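Local coordinates for ATP-dependent helicase FUN30 (Saccharomyces cerevisiae S288c, PDB 5GN1), which couples ATP hydrolysis to nucleosome remodelling, serving DNA end resection at double-strand breaks and heterochromatin organisation, at residues Asn119-Lys124 and Phe158-Leu163. Sequence-based numbering, arbitrary orientation.
Sequences NIYNDK and FELHKL
Backbone N-H groups converge on the carboxylate of Asp-157, at the start of the helix that carries Leu-160 and His-161: Tyr-121 N hydrogen-bonds to OD1, while OD2 accepts hydrogen bonds from Asn-119 N and Ile-120 N. This tie illustrates how a chain without regular structure can be joined to a helix start by its backbone while one aromatic side chain packs against the helix. Tyr-121 is the centre of an inverse gamma turn, closed by a weak hydrogen bond from Asn-122 N to Ile-120 O (2.9 Å). From there its CG sits anti to the carbonyl carbon (chi1 -67°), and the ring slants across the helix with a face to Leu-160. Leu-160 CB stands almost exactly over the middle of that face, 3.7 Å from the centroid and 6° off the ring normal, a well-formed CH-pi contact. The two side chains run past each other in opposite directions, so that Leu-160 CD1 reaches back to Tyr-121 CB at 3.5 Å. At the far end of the ring, Tyr-121 OH rests 3.4 Å from His-161 CA and 3.7 Å from its CB, on the edge side of the imidazole and near its plane. The His-161 ring swings away from the tyrosine; ND1 takes the N-H of Leu-176, and the buried tyrosine hydroxyl has a weak hydrogen bond with Tyr-174 O. A leucine in place of Tyr-121 would probably leave Leu-160 CB without its aromatic face and open a gap beside His-161. This buried contact joins the chain entering helix 123-133 to helix 157-166 in a helical region, probably an SNF2-type protrusion, of the C-terminal part of the ATPase domain; His-161 also touches Met-220 on helix 212-224, between strands 205-209 and 229-232 of the RecA-like sheet.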
loop_
_atom_site.group_PDB
_atom_site.type_symbol
_atom_site.label_atom_id
_atom_site.label_comp_id
_atom_site.label_asym_id
_atom_site.label_seq_id
_atom_site.Cartn_x
_atom_site.Cartn_y
_atom_site.Cartn_z
ATOM N N ASN A 119 -0.445 -10.948 -11.078
ATOM C CA ASN A 119 -1.085 -11.207 -12.369
ATOM C C ASN A 119 -0.241 -11.100 -13.620
ATOM O O ASN A 119 -0.438 -11.854 -14.574
ATOM C CB ASN A 119 -2.145 -10.107 -12.526
ATOM C CG ASN A 119 -3.300 -10.259 -11.576
ATOM O OD1 ASN A 119 -4.175 -11.118 -11.749
ATOM N ND2 ASN A 119 -3.321 -9.416 -10.561
ATOM N N ILE A 120 0.749 -10.207 -13.599
ATOM C CA ILE A 120 1.637 -10.073 -14.748
ATOM C C ILE A 120 2.546 -11.294 -14.738
ATOM O O ILE A 120 2.746 -11.955 -15.766
ATOM C CB ILE A 120 2.433 -8.759 -14.665
ATOM C CG1 ILE A 120 1.466 -7.570 -14.805
ATOM C CG2 ILE A 120 3.534 -8.715 -15.710
ATOM C CD1 ILE A 120 2.119 -6.229 -14.521
ATOM N N TYR A 121 3.089 -11.626 -13.566
ATOM C CA TYR A 121 3.961 -12.790 -13.411
ATOM C C TYR A 121 3.099 -14.038 -13.186
ATOM O O TYR A 121 3.047 -14.615 -12.101
ATOM C CB TYR A 121 4.941 -12.561 -12.266
ATOM C CG TYR A 121 5.969 -11.473 -12.500
ATOM C CD1 TYR A 121 5.690 -10.141 -12.201
ATOM C CD2 TYR A 121 7.223 -11.775 -13.019
ATOM C CE1 TYR A 121 6.623 -9.144 -12.408
ATOM C CE2 TYR A 121 8.167 -10.784 -13.234
ATOM C CZ TYR A 121 7.857 -9.462 -12.926
ATOM O OH TYR A 121 8.782 -8.457 -13.127
ATOM N N ASN A 122 2.387 -14.440 -14.226
ATOM C CA ASN A 122 1.464 -15.554 -14.182
ATOM C C ASN A 122 2.166 -16.901 -14.047
ATOM O O ASN A 122 3.339 -16.976 -14.192
ATOM C CB ASN A 122 0.574 -15.553 -15.400
ATOM C CG ASN A 122 1.359 -15.709 -16.669
ATOM O OD1 ASN A 122 2.240 -16.509 -16.750
ATOM N ND2 ASN A 122 1.045 -14.924 -17.636
ATOM N N ASP A 123 1.390 -17.940 -13.770
ATOM C CA ASP A 123 1.953 -19.263 -13.564
ATOM C C ASP A 123 2.941 -19.672 -14.607
ATOM O O ASP A 123 3.945 -20.276 -14.285
ATOM C CB ASP A 123 0.873 -20.294 -13.316
ATOM C CG ASP A 123 0.140 -20.113 -11.993
ATOM O OD1 ASP A 123 0.505 -19.198 -11.238
ATOM O OD2 ASP A 123 -0.813 -20.862 -11.703
ATOM N N LYS A 124 2.657 -19.342 -15.863
ATOM C CA LYS A 124 3.546 -19.688 -16.966
ATOM C C LYS A 124 4.827 -18.850 -16.859
ATOM O O LYS A 124 5.913 -19.314 -17.209
ATOM C CB LYS A 124 2.794 -19.624 -18.299
ATOM C CG LYS A 124 1.514 -20.441 -18.332
ATOM C CD LYS A 124 1.794 -21.892 -18.688
ATOM C CE LYS A 124 0.518 -22.622 -19.076
ATOM N NZ LYS A 124 0.720 -24.095 -19.150
ATOM N N PHE A 158 5.077 -6.750 -7.832
ATOM C CA PHE A 158 6.162 -5.818 -7.546
ATOM C C PHE A 158 7.310 -6.497 -6.814
ATOM O O PHE A 158 8.473 -6.133 -7.018
ATOM C CB PHE A 158 5.683 -4.610 -6.749
ATOM C CG PHE A 158 6.698 -3.506 -6.721
ATOM C CD1 PHE A 158 6.829 -2.650 -7.803
ATOM C CD2 PHE A 158 7.578 -3.383 -5.662
ATOM C CE1 PHE A 158 7.794 -1.655 -7.803
ATOM C CE2 PHE A 158 8.542 -2.381 -5.652
ATOM C CZ PHE A 158 8.650 -1.526 -6.725
ATOM N N GLU A 159 7.018 -7.465 -5.940
ATOM C CA GLU A 159 8.108 -8.205 -5.312
ATOM C C GLU A 159 8.880 -9.000 -6.357
ATOM O O GLU A 159 10.113 -9.110 -6.287
ATOM C CB GLU A 159 7.573 -9.136 -4.220
ATOM C CG GLU A 159 7.033 -8.399 -3.006
ATOM C CD GLU A 159 6.088 -9.233 -2.151
ATOM O OE1 GLU A 159 5.678 -10.349 -2.565
ATOM O OE2 GLU A 159 5.781 -8.761 -1.038
ATOM N N LEU A 160 8.176 -9.558 -7.338
ATOM C CA LEU A 160 8.874 -10.337 -8.355
ATOM C C LEU A 160 9.715 -9.429 -9.237
ATOM O O LEU A 160 10.831 -9.792 -9.623
ATOM C CB LEU A 160 7.875 -11.156 -9.173
ATOM C CG LEU A 160 7.358 -12.353 -8.386
ATOM C CD1 LEU A 160 6.012 -12.839 -8.893
ATOM C CD2 LEU A 160 8.389 -13.484 -8.380
ATOM N N HIS A 161 9.206 -8.228 -9.533
ATOM C CA HIS A 161 10.016 -7.215 -10.193
ATOM C C HIS A 161 11.294 -6.925 -9.409
ATOM O O HIS A 161 12.389 -6.869 -9.986
ATOM C CB HIS A 161 9.215 -5.933 -10.388
ATOM C CG HIS A 161 10.058 -4.787 -10.849
ATOM N ND1 HIS A 161 10.640 -4.757 -12.099
ATOM C CD2 HIS A 161 10.471 -3.666 -10.211
ATOM C CE1 HIS A 161 11.345 -3.647 -12.224
ATOM N NE2 HIS A 161 11.265 -2.971 -11.091
ATOM N N LYS A 162 11.179 -6.724 -8.091
ATOM C CA LYS A 162 12.387 -6.455 -7.310
ATOM C C LYS A 162 13.313 -7.669 -7.282
ATOM O O LYS A 162 14.534 -7.509 -7.300
ATOM C CB LYS A 162 12.031 -6.010 -5.892
ATOM C CG LYS A 162 11.296 -4.667 -5.824
ATOM C CD LYS A 162 12.078 -3.523 -6.487
ATOM C CE LYS A 162 13.233 -3.044 -5.619
ATOM N NZ LYS A 162 13.941 -1.873 -6.206
ATOM N N LEU A 163 12.763 -8.886 -7.268
ATOM C CA LEU A 163 13.615 -10.070 -7.371
ATOM C C LEU A 163 14.416 -10.071 -8.673
ATOM O O LEU A 163 15.587 -10.480 -8.695
ATOM C CB LEU A 163 12.775 -11.338 -7.269
ATOM C CG LEU A 163 13.529 -12.673 -7.295
ATOM C CD1 LEU A 163 14.379 -12.845 -6.050
ATOM C CD2 LEU A 163 12.571 -13.838 -7.471
#